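PDB 4DMI: capsid Protein, which probably forms pentameric building units of a phage capsid and binds a sodium ion between neighbouring subunits. Local coordinates for residues D56-F61 and R164-V169; D68-N73 and E156-G161; T77-P82 and V140-G145; S93-S98 and V121-T126; A102-T107 and D146-R151. All coordinates share one frame; numbering follows the deposited sequence.

Contact 1 of 5, residues D56-F61 and R164-V169; sequences DLQKAF and RQIADV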
# COMPACT_ATOMS: atom_id res chain seq x y z
N ASP B 56 -2.99 8.87 -7.52
CA ASP B 56 -3.26 9.60 -6.30
C ASP B 56 -3.91 10.97 -6.58
O ASP B 56 -4.84 11.36 -5.88
CB ASP B 56 -2.00 9.75 -5.44
CG ASP B 56 -0.91 10.55 -6.12
OD1 ASP B 56 -0.78 10.50 -7.36
OD2 ASP B 56 -0.16 11.23 -5.39
N LEU B 57 -3.44 11.65 -7.62
CA LEU B 57 -4.02 12.93 -8.01
C LEU B 57 -5.40 12.73 -8.61
O LEU B 57 -6.34 13.46 -8.29
CB LEU B 57 -3.12 13.66 -9.02
CG LEU B 57 -1.67 13.89 -8.62
CD1 LEU B 57 -0.92 14.61 -9.74
CD2 LEU B 57 -1.59 14.68 -7.32
N GLN B 58 -5.54 11.73 -9.48
CA GLN B 58 -6.81 11.52 -10.17
C GLN B 58 -7.94 11.23 -9.18
O GLN B 58 -9.10 11.60 -9.44
CB GLN B 58 -6.71 10.39 -11.21
CG GLN B 58 -7.98 10.18 -12.02
CD GLN B 58 -8.90 9.12 -11.42
OE1 GLN B 58 -8.43 8.13 -10.85
NE2 GLN B 58 -10.21 9.32 -11.55
N LYS B 59 -7.61 10.58 -8.07
CA LYS B 59 -8.60 10.17 -7.08
C LYS B 59 -8.88 11.22 -6.00
O LYS B 59 -9.60 10.95 -5.04
CB LYS B 59 -8.19 8.85 -6.43
CG LYS B 59 -8.18 7.70 -7.44
CD LYS B 59 -7.65 6.41 -6.84
CE LYS B 59 -8.62 5.79 -5.86
NZ LYS B 59 -8.16 4.40 -5.52
N ALA B 60 -8.31 12.42 -6.16
CA ALA B 60 -8.41 13.46 -5.13
C ALA B 60 -9.83 13.90 -4.84
O ALA B 60 -10.66 13.96 -5.75
CB ALA B 60 -7.56 14.68 -5.51
N PHE B 61 -10.10 14.21 -3.59
CA PHE B 61 -11.37 14.80 -3.18
C PHE B 61 -11.38 16.31 -3.39
O PHE B 61 -10.37 16.99 -3.16
CB PHE B 61 -11.65 14.50 -1.71
CG PHE B 61 -11.98 13.06 -1.43
CD1 PHE B 61 -13.26 12.57 -1.65
CD2 PHE B 61 -11.01 12.20 -0.95
CE1 PHE B 61 -13.56 11.23 -1.40
CE2 PHE B 61 -11.30 10.86 -0.71
CZ PHE B 61 -12.59 10.38 -0.93
N ARG B 164 -16.47 9.51 -3.46
CA ARG B 164 -16.57 10.17 -4.77
C ARG B 164 -16.56 9.16 -5.88
O ARG B 164 -16.11 8.02 -5.72
CB ARG B 164 -15.46 11.22 -4.98
CG ARG B 164 -14.03 10.66 -5.04
CD ARG B 164 -13.12 11.62 -5.83
NE ARG B 164 -13.34 11.42 -7.26
CZ ARG B 164 -12.45 11.69 -8.21
NH1 ARG B 164 -11.28 12.27 -7.90
NH2 ARG B 164 -12.74 11.40 -9.48
N GLN B 165 -17.08 9.58 -7.02
CA GLN B 165 -17.07 8.72 -8.20
C GLN B 165 -15.69 8.81 -8.83
O GLN B 165 -15.23 9.90 -9.20
CB GLN B 165 -18.15 9.11 -9.20
CG GLN B 165 -18.44 7.95 -10.17
CD GLN B 165 -19.46 8.27 -11.23
OE1 GLN B 165 -20.18 9.26 -11.16
NE2 GLN B 165 -19.51 7.42 -12.25
N ILE B 166 -15.05 7.65 -8.97
CA ILE B 166 -13.69 7.56 -9.50
C ILE B 166 -13.70 7.30 -11.01
O ILE B 166 -12.83 7.79 -11.75
CB ILE B 166 -12.89 6.44 -8.77
CG1 ILE B 166 -12.78 6.74 -7.27
CG2 ILE B 166 -11.50 6.24 -9.38
CD1 ILE B 166 -12.00 8.03 -6.93
N ALA B 167 -14.67 6.54 -11.49
CA ALA B 167 -14.74 6.20 -12.91
C ALA B 167 -16.16 5.88 -13.31
O ALA B 167 -16.99 5.56 -12.46
CB ALA B 167 -13.82 5.00 -13.21
N ASP B 168 -16.47 5.96 -14.60
CA ASP B 168 -17.76 5.47 -15.06
C ASP B 168 -17.76 3.94 -15.09
O ASP B 168 -16.74 3.31 -14.81
CB ASP B 168 -18.22 6.12 -16.38
CG ASP B 168 -17.39 5.70 -17.60
OD1 ASP B 168 -16.69 4.68 -17.56
OD2 ASP B 168 -17.48 6.40 -18.63
N VAL B 169 -18.91 3.36 -15.41
CA VAL B 169 -19.04 1.91 -15.33
C VAL B 169 -18.15 1.19 -16.37
O VAL B 169 -17.74 0.04 -16.16
CB VAL B 169 -20.51 1.47 -15.43
CG1 VAL B 169 -21.03 1.58 -16.86
CG2 VAL B 169 -20.69 0.06 -14.90
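Arg164 CG lies between the backbone N and the carbonyl carbon (chi1 65°), and a bend at chi3 (-79°) places NE, at the end of helix 55-58. Arg164 NH1 donates to Gln58 O and Ala60 O, both at 2.8 Å. Both oxygens lie at the guanidinium edge, somewhat out of its plane. NE and NH2 of Arg164 both grip Gln165 O, which fixes the rotation of the group. Ile166 CD1 lies over one guanidinium face, offset toward the rim.

Gln58 NE2 donates to Ile166 O at 3.0 Å, in the carbonyl plane and on a lone pair. NE2 also binds Ile174 O, and OE1 takes a bond from Arg54 of a neighbouring subunit. Ile166 CD1 rests on Lys59 CG at 3.9 Å, while Lys59 NZ pairs with Asp56 of that same subunit. Phe61 CE1 packs against Arg164 CG at 3.7 Å.

Lys59 is where the chain leaves the helix. Arg164 NH1 serves two of the carbonyls there; Ala60 O also accepts from Asn65. The contact thus ties the helix end to strand 158-167 by polar bonds.

Contact 2 of 5, residues D68-N73 and E156-G161; sequences DFDVEN and EVRVQG. With NA (sodium ion), chain H.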
# COMPACT_ATOMS: atom_id res chain seq x y z
N ASP B 68 -20.22 13.85 1.05
CA ASP B 68 -20.01 13.81 2.49
C ASP B 68 -21.24 13.24 3.19
O ASP B 68 -22.38 13.55 2.81
CB ASP B 68 -19.68 15.20 3.03
CG ASP B 68 -20.74 16.24 2.71
OD1 ASP B 68 -21.15 16.38 1.54
OD2 ASP B 68 -21.19 16.94 3.65
N PHE B 69 -21.03 12.41 4.19
CA PHE B 69 -22.16 11.84 4.94
C PHE B 69 -21.86 11.75 6.44
O PHE B 69 -20.71 11.57 6.86
CB PHE B 69 -22.63 10.49 4.36
CG PHE B 69 -21.53 9.48 4.18
CD1 PHE B 69 -20.79 9.46 3.00
CD2 PHE B 69 -21.22 8.58 5.18
CE1 PHE B 69 -19.75 8.54 2.82
CE2 PHE B 69 -20.19 7.64 5.01
CZ PHE B 69 -19.45 7.63 3.84
N ASP B 70 -22.92 11.91 7.23
CA ASP B 70 -22.88 11.86 8.68
C ASP B 70 -24.27 11.37 9.07
O ASP B 70 -25.22 12.16 9.19
CB ASP B 70 -22.58 13.25 9.25
CG ASP B 70 -22.36 13.26 10.75
OD1 ASP B 70 -22.59 12.22 11.40
OD2 ASP B 70 -21.99 14.32 11.29
N VAL B 71 -24.39 10.06 9.23
CA VAL B 71 -25.69 9.40 9.26
C VAL B 71 -26.05 8.86 10.64
O VAL B 71 -25.29 8.11 11.23
CB VAL B 71 -25.70 8.24 8.24
CG1 VAL B 71 -27.06 7.54 8.19
CG2 VAL B 71 -25.27 8.75 6.86
N GLU B 72 -27.22 9.26 11.13
CA GLU B 72 -27.68 8.89 12.47
C GLU B 72 -29.18 8.61 12.40
O GLU B 72 -29.96 9.46 11.97
CB GLU B 72 -27.42 10.05 13.45
CG GLU B 72 -27.77 9.75 14.90
CD GLU B 72 -27.99 11.02 15.73
OE1 GLU B 72 -28.78 11.88 15.29
OE2 GLU B 72 -27.36 11.16 16.81
N ASN B 73 -29.57 7.40 12.79
CA ASN B 73 -30.98 7.01 12.88
C ASN B 73 -31.74 7.23 11.56
O ASN B 73 -32.88 7.72 11.54
CB ASN B 73 -31.67 7.74 14.04
CG ASN B 73 -32.93 7.03 14.52
OD1 ASN B 73 -33.12 5.83 14.28
ND2 ASN B 73 -33.78 7.76 15.21
N GLU B 156 -27.85 6.62 18.76
CA GLU B 156 -26.57 6.50 19.46
C GLU B 156 -25.38 6.13 18.58
O GLU B 156 -24.25 6.21 19.05
CB GLU B 156 -26.67 5.49 20.61
CG GLU B 156 -27.62 5.91 21.74
CD GLU B 156 -27.61 4.93 22.89
OE1 GLU B 156 -26.93 3.88 22.78
OE2 GLU B 156 -28.29 5.20 23.90
N VAL B 157 -25.61 5.71 17.34
CA VAL B 157 -24.50 5.30 16.49
C VAL B 157 -24.50 6.03 15.15
O VAL B 157 -25.56 6.37 14.63
CB VAL B 157 -24.48 3.77 16.25
CG1 VAL B 157 -24.17 3.04 17.53
CG2 VAL B 157 -25.81 3.27 15.65
N ARG B 158 -23.31 6.26 14.60
CA ARG B 158 -23.20 7.01 13.35
C ARG B 158 -22.35 6.33 12.29
O ARG B 158 -21.50 5.47 12.58
CB ARG B 158 -22.66 8.43 13.61
CG ARG B 158 -23.62 9.31 14.39
CD ARG B 158 -23.19 10.76 14.41
NE ARG B 158 -24.17 11.55 15.17
CZ ARG B 158 -24.83 12.60 14.68
NH1 ARG B 158 -24.61 13.03 13.45
NH2 ARG B 158 -25.70 13.24 15.45
N VAL B 159 -22.60 6.70 11.04
CA VAL B 159 -21.74 6.33 9.92
C VAL B 159 -21.27 7.64 9.31
O VAL B 159 -22.10 8.44 8.85
CB VAL B 159 -22.51 5.52 8.85
CG1 VAL B 159 -21.58 5.16 7.68
CG2 VAL B 159 -23.11 4.26 9.47
N GLN B 160 -19.97 7.87 9.33
CA GLN B 160 -19.40 9.15 8.86
C GLN B 160 -18.33 8.91 7.82
O GLN B 160 -17.55 7.97 7.92
CB GLN B 160 -18.81 9.94 10.04
CG GLN B 160 -19.85 10.31 11.07
CD GLN B 160 -19.27 11.03 12.27
OE1 GLN B 160 -18.10 10.85 12.62
NE2 GLN B 160 -20.09 11.85 12.91
N GLY B 161 -18.27 9.77 6.81
CA GLY B 161 -17.21 9.63 5.84
C GLY B 161 -17.40 10.44 4.59
O GLY B 161 -18.22 11.37 4.56
NA NA H . -26.97 10.88 18.76
O HOH W 1 -27.51 10.31 20.86
O HOH W 2 -29.13 11.72 19.02
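Asp70 OD1 takes two bonds from the strand opposite. Arg158 NH1 donates to Asp70 OD1 at 3.0 Å in a salt bridge, and Gln160 NE2 to the same Asp70 OD1 at 2.9 Å. The two donors reach OD1 from opposite faces of the carboxylate plane. Asp70 and Gln160 lie side by side and point the same way, with their flat groups 82° apart. Arg158 also lies against Glu72. Glu72 CB sits over the centre of the guanidinium. Glu72 OE1 is 3.4 Å from Arg158 NH2, well out of the guanidinium plane, so charge alone acts there. Glu72 OE2 binds the sodium ion at 2.0 Å. Two waters, Ala155 O and Glu96 OE2 of a neighbouring subunit also bind this ion. That same Glu96 accepts a bond from Arg158 NE.

These groups stand on one face of an antiparallel strand pair, 68-72 with 158-161. Phe69 with Gly161 and Val71 with Val159 are its hydrogen-bonded pairs. Asp70 with Gln160 is a non-hydrogen-bonded pair. Val71 N reaches Val159 O at 2.8 Å.

The other face carries Phe69, Val71 and Val159. Phe69 CG lies between the backbone N and the carbonyl carbon (chi1 51°), and the ring lies over Gly161. Gly161 CA is 3.9 Å from the Phe69 ring centroid, a CH-pi contact over the face. Glycine allows this approach, and its backbone angles also call for it. Phe69 CE2 touches Val159 CG1 at 3.9 Å. Farther out, Phe69 packs on Val87 and Ile78, and Val159 on Leu91 and Ile104.

Contact 3 of 5, residues T77-P82 and V140-G145; sequences TIANTP and VKLVAG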
# COMPACT_ATOMS: atom_id res chain seq x y z
N THR B 77 -28.58 7.40 1.12
CA THR B 77 -27.89 7.01 -0.11
C THR B 77 -26.59 7.76 -0.34
O THR B 77 -26.53 8.99 -0.23
CB THR B 77 -28.82 7.18 -1.31
OG1 THR B 77 -29.92 6.29 -1.16
CG2 THR B 77 -28.09 6.87 -2.61
N ILE B 78 -25.54 7.01 -0.65
CA ILE B 78 -24.27 7.59 -1.04
C ILE B 78 -24.19 7.70 -2.56
O ILE B 78 -23.83 8.75 -3.10
CB ILE B 78 -23.10 6.75 -0.49
CG1 ILE B 78 -23.16 6.76 1.04
CG2 ILE B 78 -21.76 7.27 -1.03
CD1 ILE B 78 -22.22 5.78 1.71
N ALA B 79 -24.56 6.63 -3.25
CA ALA B 79 -24.68 6.69 -4.70
C ALA B 79 -25.68 5.65 -5.14
O ALA B 79 -25.82 4.62 -4.49
CB ALA B 79 -23.35 6.46 -5.37
N ASN B 80 -26.38 5.91 -6.24
CA ASN B 80 -27.33 4.95 -6.78
C ASN B 80 -27.38 4.94 -8.31
O ASN B 80 -28.40 4.59 -8.90
CB ASN B 80 -28.74 5.16 -6.19
CG ASN B 80 -29.31 6.54 -6.49
OD1 ASN B 80 -28.75 7.31 -7.26
ND2 ASN B 80 -30.45 6.84 -5.87
N THR B 81 -26.28 5.34 -8.93
CA THR B 81 -26.12 5.23 -10.37
C THR B 81 -24.79 4.53 -10.69
O THR B 81 -23.86 4.55 -9.87
CB THR B 81 -26.25 6.60 -11.08
OG1 THR B 81 -25.28 7.52 -10.56
CG2 THR B 81 -27.64 7.17 -10.87
N PRO B 82 -24.71 3.88 -11.87
CA PRO B 82 -23.57 3.00 -12.13
C PRO B 82 -22.23 3.73 -12.14
O PRO B 82 -22.14 4.89 -12.56
CB PRO B 82 -23.87 2.43 -13.53
CG PRO B 82 -25.36 2.52 -13.65
CD PRO B 82 -25.70 3.81 -12.96
N VAL B 140 -16.02 0.45 -4.54
CA VAL B 140 -17.28 -0.22 -4.86
C VAL B 140 -17.70 0.10 -6.28
O VAL B 140 -17.68 1.26 -6.71
CB VAL B 140 -18.40 0.25 -3.92
CG1 VAL B 140 -19.73 -0.42 -4.27
CG2 VAL B 140 -18.03 -0.04 -2.47
N LYS B 141 -18.07 -0.94 -7.03
CA LYS B 141 -18.65 -0.74 -8.36
C LYS B 141 -20.14 -1.01 -8.28
O LYS B 141 -20.56 -2.07 -7.82
CB LYS B 141 -18.01 -1.66 -9.40
CG LYS B 141 -18.53 -1.45 -10.83
CD LYS B 141 -18.15 -2.62 -11.74
CE LYS B 141 -18.67 -2.41 -13.15
NZ LYS B 141 -18.27 -3.55 -14.04
N LEU B 142 -20.93 -0.05 -8.75
CA LEU B 142 -22.38 -0.20 -8.87
C LEU B 142 -22.75 -0.41 -10.33
O LEU B 142 -22.21 0.25 -11.22
CB LEU B 142 -23.08 1.07 -8.38
CG LEU B 142 -22.84 1.51 -6.94
CD1 LEU B 142 -23.66 2.75 -6.66
CD2 LEU B 142 -23.19 0.38 -5.97
N VAL B 143 -23.66 -1.35 -10.58
CA VAL B 143 -24.29 -1.44 -11.89
C VAL B 143 -25.73 -0.97 -11.76
O VAL B 143 -26.16 -0.59 -10.67
CB VAL B 143 -24.25 -2.87 -12.46
CG1 VAL B 143 -22.82 -3.26 -12.76
CG2 VAL B 143 -24.89 -3.87 -11.51
N ALA B 144 -26.46 -0.97 -12.87
CA ALA B 144 -27.83 -0.46 -12.88
C ALA B 144 -28.68 -1.15 -11.83
O ALA B 144 -28.69 -2.38 -11.73
CB ALA B 144 -28.45 -0.63 -14.27
N GLY B 145 -29.37 -0.34 -11.02
CA GLY B 145 -30.26 -0.86 -10.01
C GLY B 145 -29.63 -1.05 -8.64
O GLY B 145 -30.34 -1.38 -7.69
O HOH W 3 -28.99 2.41 -11.09
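Ala79 closes a classic beta bulge and touches Leu142, the last residue of strand 133-142. In the bulge, Ile78 and Ala79 both face Leu148 of strand 147-152. The chain turns a corner at Ile78. The loop then runs on to strand 83-95.

Leu142 carries the contact. Its CG is anti to the carbonyl carbon (chi1 -59°), and its CD1 is anti to CA (chi2 -178°). The Leu142 CD1 methyl touches the loop. Leu142 CD1 lies 3.9 Å from Ala79 CB, and two carbonyl oxygens are also close. Ala79 O is 3.6 Å from Leu142 CD1, and Thr81 O is 3.7 Å from the same methyl. Thr81 O has its polar partner in Tyr85 OH. Leu142 also packs on Tyr85 and on Val106, which extends the apolar patch into the sheet.

Pro82 meets the backbone after the strand. Pro82 CA is 3.2 Å from Leu142 O, a CA-H...O contact. Pro82 CG lies 3.7 Å from Ala144 N. Val169 packs on Pro82 as well.

At the outer end a water joins the two segments. It donates to Asn80 O at 3.1 Å and accepts from Gly145 N at 2.8 Å. Gly145 has a positive phi at which a side chain would be jammed against the carbonyl before it.

No direct hydrogen bond joins the two segments. Cohesion comes from the Leu142 methyl, the Pro82 ring and weak CA-H...O attraction. The water supplies the polar link where exposed backbone groups stand too far apart to bond directly.

Contact 4 of 5, residues S93-S98 and V121-T126; sequences SRDEAS and VSPDGT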
# COMPACT_ATOMS: atom_id res chain seq x y z
N SER B 93 -18.20 1.88 16.87
CA SER B 93 -18.20 0.49 17.33
C SER B 93 -19.22 0.25 18.42
O SER B 93 -19.52 1.12 19.25
CB SER B 93 -16.82 0.03 17.81
OG SER B 93 -16.54 0.48 19.13
N ARG B 94 -19.79 -0.97 18.41
CA ARG B 94 -20.63 -1.43 19.50
C ARG B 94 -20.29 -2.88 19.80
O ARG B 94 -19.62 -3.56 19.01
CB ARG B 94 -22.12 -1.30 19.16
CG ARG B 94 -22.61 0.13 18.92
CD ARG B 94 -22.62 0.96 20.21
NE ARG B 94 -23.57 0.43 21.18
CZ ARG B 94 -24.51 1.15 21.78
NH1 ARG B 94 -24.64 2.44 21.51
NH2 ARG B 94 -25.33 0.57 22.64
N ASP B 95 -20.75 -3.35 20.96
CA ASP B 95 -20.69 -4.76 21.35
C ASP B 95 -21.34 -5.63 20.27
O ASP B 95 -22.30 -5.21 19.63
CB ASP B 95 -21.44 -4.94 22.67
CG ASP B 95 -21.26 -6.31 23.28
OD1 ASP B 95 -21.39 -7.33 22.58
OD2 ASP B 95 -20.99 -6.36 24.50
N GLU B 96 -20.83 -6.84 20.09
CA GLU B 96 -21.39 -7.74 19.08
C GLU B 96 -22.85 -8.11 19.36
O GLU B 96 -23.59 -8.45 18.44
CB GLU B 96 -20.53 -8.99 18.91
CG GLU B 96 -20.37 -9.83 20.16
CD GLU B 96 -21.52 -10.80 20.37
OE1 GLU B 96 -21.75 -11.20 21.54
OE2 GLU B 96 -22.20 -11.17 19.39
N ALA B 97 -23.28 -8.00 20.62
CA ALA B 97 -24.65 -8.31 20.99
C ALA B 97 -25.55 -7.07 21.00
O ALA B 97 -26.71 -7.14 21.37
CB ALA B 97 -24.71 -9.01 22.34
N SER B 98 -25.01 -5.93 20.58
CA SER B 98 -25.77 -4.68 20.58
C SER B 98 -26.89 -4.72 19.56
O SER B 98 -26.81 -5.44 18.57
CB SER B 98 -24.84 -3.51 20.25
OG SER B 98 -25.53 -2.27 20.34
N VAL B 121 -17.22 -5.55 18.97
CA VAL B 121 -16.41 -5.69 20.19
C VAL B 121 -16.98 -6.72 21.17
O VAL B 121 -18.19 -6.96 21.21
CB VAL B 121 -16.05 -4.34 20.88
CG1 VAL B 121 -15.60 -3.30 19.85
CG2 VAL B 121 -17.18 -3.82 21.70
N SER B 122 -16.09 -7.34 21.93
CA SER B 122 -16.45 -8.41 22.86
C SER B 122 -15.84 -8.15 24.22
O SER B 122 -14.82 -8.74 24.58
CB SER B 122 -15.92 -9.75 22.34
OG SER B 122 -16.40 -10.81 23.14
N PRO B 123 -16.45 -7.24 24.99
CA PRO B 123 -15.91 -6.91 26.32
C PRO B 123 -16.06 -8.08 27.29
O PRO B 123 -16.93 -8.93 27.11
CB PRO B 123 -16.80 -5.75 26.76
CG PRO B 123 -18.12 -6.00 26.06
CD PRO B 123 -17.72 -6.56 24.71
N ASP B 124 -15.19 -8.14 28.30
CA ASP B 124 -15.31 -9.17 29.32
C ASP B 124 -15.11 -8.55 30.69
O ASP B 124 -14.23 -7.71 30.86
CB ASP B 124 -14.29 -10.28 29.09
CG ASP B 124 -14.44 -11.42 30.09
OD1 ASP B 124 -15.59 -11.86 30.32
OD2 ASP B 124 -13.42 -11.85 30.65
N GLY B 125 -15.92 -8.96 31.66
CA GLY B 125 -15.73 -8.51 33.03
C GLY B 125 -16.26 -7.12 33.31
O GLY B 125 -15.91 -6.52 34.32
N THR B 126 -17.09 -6.61 32.41
CA THR B 126 -17.62 -5.26 32.57
C THR B 126 -18.83 -5.02 31.68
O THR B 126 -18.92 -5.56 30.58
CB THR B 126 -16.55 -4.19 32.26
OG1 THR B 126 -17.09 -2.88 32.47
CG2 THR B 126 -16.06 -4.31 30.83
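The Asp95 and Pro123 side chains cross at about a right angle, with one carboxylate oxygen against the proline ring. Asp95 OD2 lies 3.3 Å from Pro123 CD and 3.3 Å from Pro123 CG. Asp95 CG is anti to the backbone N (chi1 -171°), which puts it near Pro123 CD. The other oxygen, Asp95 OD1, accepts from Ala97 N at 2.8 Å. That donor comes on the anti side, 31° out of the carboxylate plane, and the bond is nearly straight. It closes an Asx turn. A type I beta turn runs over the same residues, with Ser98 N bonded to Asp95 O.

The backbones meet in a short parallel bridge of Asp95 with Val121. Val121 N donates to Arg94 O at 3.1 Å. Glu96 N donates to Val121 O at 2.9 Å, in the carbonyl plane. Asp95 CA is 3.3 Å from the same Val121 O, as a CA-H...O contact. Val121 CG2 lies 3.6 Å from Arg94 O. Val121 CG1 touches Ser93 OG at 4.0 Å, and that hydroxyl bonds Val132 N.

Beyond the contact, the Glu96 carboxylate has its partner in Arg158 of a neighbouring subunit. Ser122 OG binds Glu156 O of that subunit.

The bridge holds residues 94-96, and the turns hold 95-98. Backbone bonds thus join the end of strand 83-95 to the end of strand 112-121, and the Asx turn fixes the Asp95 carboxylate next to Glu96, which reaches the neighbouring subunit.

Contact 5 of 5, residues A102-T107 and D146-R151; sequences AVIEVT and DTLQAR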
# COMPACT_ATOMS: atom_id res chain seq x y z
N ALA B 102 -24.67 0.38 12.72
CA ALA B 102 -24.11 1.43 11.87
C ALA B 102 -23.27 0.75 10.80
O ALA B 102 -22.22 0.17 11.11
CB ALA B 102 -23.27 2.38 12.69
N VAL B 103 -23.73 0.80 9.56
CA VAL B 103 -23.10 0.02 8.50
C VAL B 103 -22.99 0.78 7.19
O VAL B 103 -23.71 1.76 6.94
CB VAL B 103 -23.86 -1.30 8.21
CG1 VAL B 103 -23.83 -2.24 9.42
CG2 VAL B 103 -25.30 -1.03 7.77
N ILE B 104 -22.06 0.33 6.35
CA ILE B 104 -22.08 0.64 4.93
C ILE B 104 -22.59 -0.61 4.25
O ILE B 104 -22.13 -1.72 4.54
CB ILE B 104 -20.66 0.94 4.40
CG1 ILE B 104 -20.13 2.23 5.03
CG2 ILE B 104 -20.67 1.06 2.87
CD1 ILE B 104 -20.75 3.53 4.47
N GLU B 105 -23.56 -0.46 3.34
CA GLU B 105 -24.08 -1.62 2.63
C GLU B 105 -24.45 -1.31 1.19
O GLU B 105 -24.76 -0.18 0.82
CB GLU B 105 -25.28 -2.23 3.36
CG GLU B 105 -26.47 -1.30 3.46
CD GLU B 105 -27.46 -1.75 4.51
OE1 GLU B 105 -27.14 -2.71 5.24
OE2 GLU B 105 -28.57 -1.15 4.59
N VAL B 106 -24.41 -2.36 0.36
CA VAL B 106 -24.82 -2.25 -1.03
C VAL B 106 -26.06 -3.13 -1.21
O VAL B 106 -26.17 -4.19 -0.59
CB VAL B 106 -23.68 -2.63 -2.01
CG1 VAL B 106 -23.15 -4.04 -1.74
CG2 VAL B 106 -24.13 -2.49 -3.46
N THR B 107 -27.01 -2.67 -2.02
CA THR B 107 -28.28 -3.36 -2.18
C THR B 107 -28.85 -3.12 -3.56
O THR B 107 -28.55 -2.11 -4.20
CB THR B 107 -29.31 -2.88 -1.13
OG1 THR B 107 -30.51 -3.66 -1.22
CG2 THR B 107 -29.67 -1.41 -1.35
N ASP B 146 -28.32 -0.83 -8.54
CA ASP B 146 -27.61 -0.95 -7.26
C ASP B 146 -27.57 0.37 -6.50
O ASP B 146 -27.46 1.44 -7.09
CB ASP B 146 -26.16 -1.37 -7.47
CG ASP B 146 -26.00 -2.77 -7.99
OD1 ASP B 146 -26.98 -3.57 -8.00
OD2 ASP B 146 -24.85 -3.09 -8.38
N THR B 147 -27.61 0.29 -5.17
CA THR B 147 -27.48 1.47 -4.31
C THR B 147 -26.41 1.21 -3.26
O THR B 147 -26.38 0.14 -2.66
CB THR B 147 -28.81 1.78 -3.60
OG1 THR B 147 -29.84 2.03 -4.58
CG2 THR B 147 -28.68 2.98 -2.66
N LEU B 148 -25.52 2.17 -3.06
CA LEU B 148 -24.54 2.15 -1.98
C LEU B 148 -25.07 3.11 -0.92
O LEU B 148 -25.41 4.26 -1.24
CB LEU B 148 -23.18 2.63 -2.49
CG LEU B 148 -22.07 2.86 -1.46
CD1 LEU B 148 -21.64 1.55 -0.82
CD2 LEU B 148 -20.91 3.56 -2.15
N GLN B 149 -25.16 2.64 0.32
CA GLN B 149 -25.79 3.44 1.37
C GLN B 149 -25.12 3.31 2.74
O GLN B 149 -24.41 2.34 3.02
CB GLN B 149 -27.29 3.11 1.47
CG GLN B 149 -27.55 1.68 1.95
CD GLN B 149 -29.01 1.24 1.81
OE1 GLN B 149 -29.78 1.81 1.03
NE2 GLN B 149 -29.39 0.22 2.57
N ALA B 150 -25.34 4.32 3.57
CA ALA B 150 -24.93 4.30 4.97
C ALA B 150 -26.21 4.18 5.78
O ALA B 150 -27.19 4.87 5.51
CB ALA B 150 -24.22 5.57 5.31
N ARG B 151 -26.20 3.31 6.78
CA ARG B 151 -27.40 3.12 7.59
C ARG B 151 -27.06 3.03 9.07
O ARG B 151 -26.19 2.25 9.48
CB ARG B 151 -28.14 1.86 7.15
CG ARG B 151 -29.40 1.58 7.95
CD ARG B 151 -30.22 0.46 7.32
NE ARG B 151 -29.50 -0.82 7.32
CZ ARG B 151 -29.58 -1.72 8.28
NH1 ARG B 151 -30.34 -1.50 9.35
NH2 ARG B 151 -28.90 -2.85 8.19
O HOH W 4 -31.17 -0.10 -5.29
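Glu105 crosses Gln149 and Arg151 obliquely on one face of an antiparallel strand pair. Arg151 NE donates to Glu105 OE2 at 2.9 Å on the syn side, in a salt bridge. Gln149 NE2 comes to the same Glu105 OE2 on the anti side, but at 2.6 Å this bond is very short and its length doubtful. Glu105 is modelled in two conformers, and the bonds hold for one. The carboxylate is turned 39° from the Gln149 amide and 27° from the guanidinium. Arg151 NH2 adds a weak bond to Glu105 OE1 at 3.4 Å. The chain of Arg151 bends at chi3 (64°), which places NE beside Glu105 OE2.

Val103 lies beside Arg151, and Thr107 beside Thr147, each pair pointing the same way. Thr107 CG2 is 4.0 Å from Thr147 CB.

The other face is apolar. Ile104 crosses Leu148, with Ile104 CG2 3.8 Å from Leu148 CD1. Ile104 CD1 meets Ala150 CB at 4.1 Å.

Backbone bonds pair Val103 with Arg151, Glu105 with Gln149 and Thr107 with Thr147. Gln149 N reaches Glu105 O at 2.9 Å.

Strand 112-121 flanks strand 102-107 in the sheet, and strand 74-77 flanks strand 147-152. The apolar face packs on Phe136 and Leu142 of strand 133-142.

In the fold
Contacts 2, 3 and 5 touch one another. Contacts 3 and 5 have centres about 10 Å apart and are joined through the bulge bonds of Ile78 and Ala79 to Leu148. Contacts 2 and 5 have centres about 12 Å apart, and Val159 packs on Ala150 and Val103. Phe69 of contact 2 packs on Ile78 of contact 3. Contact 1 shares strand 158-167 with contact 2, about 22 Å between centres. It meets contact 3 where Val169 packs on Pro82 and Lys141. Contact 4 lies farther out. Arg94 there bridges to Glu156 of contact 2, and its side chain is about 9 Å from the sodium ion. Glu72 of contact 2 and Glu96 of a neighbouring subunit's contact 4 both bind sodium.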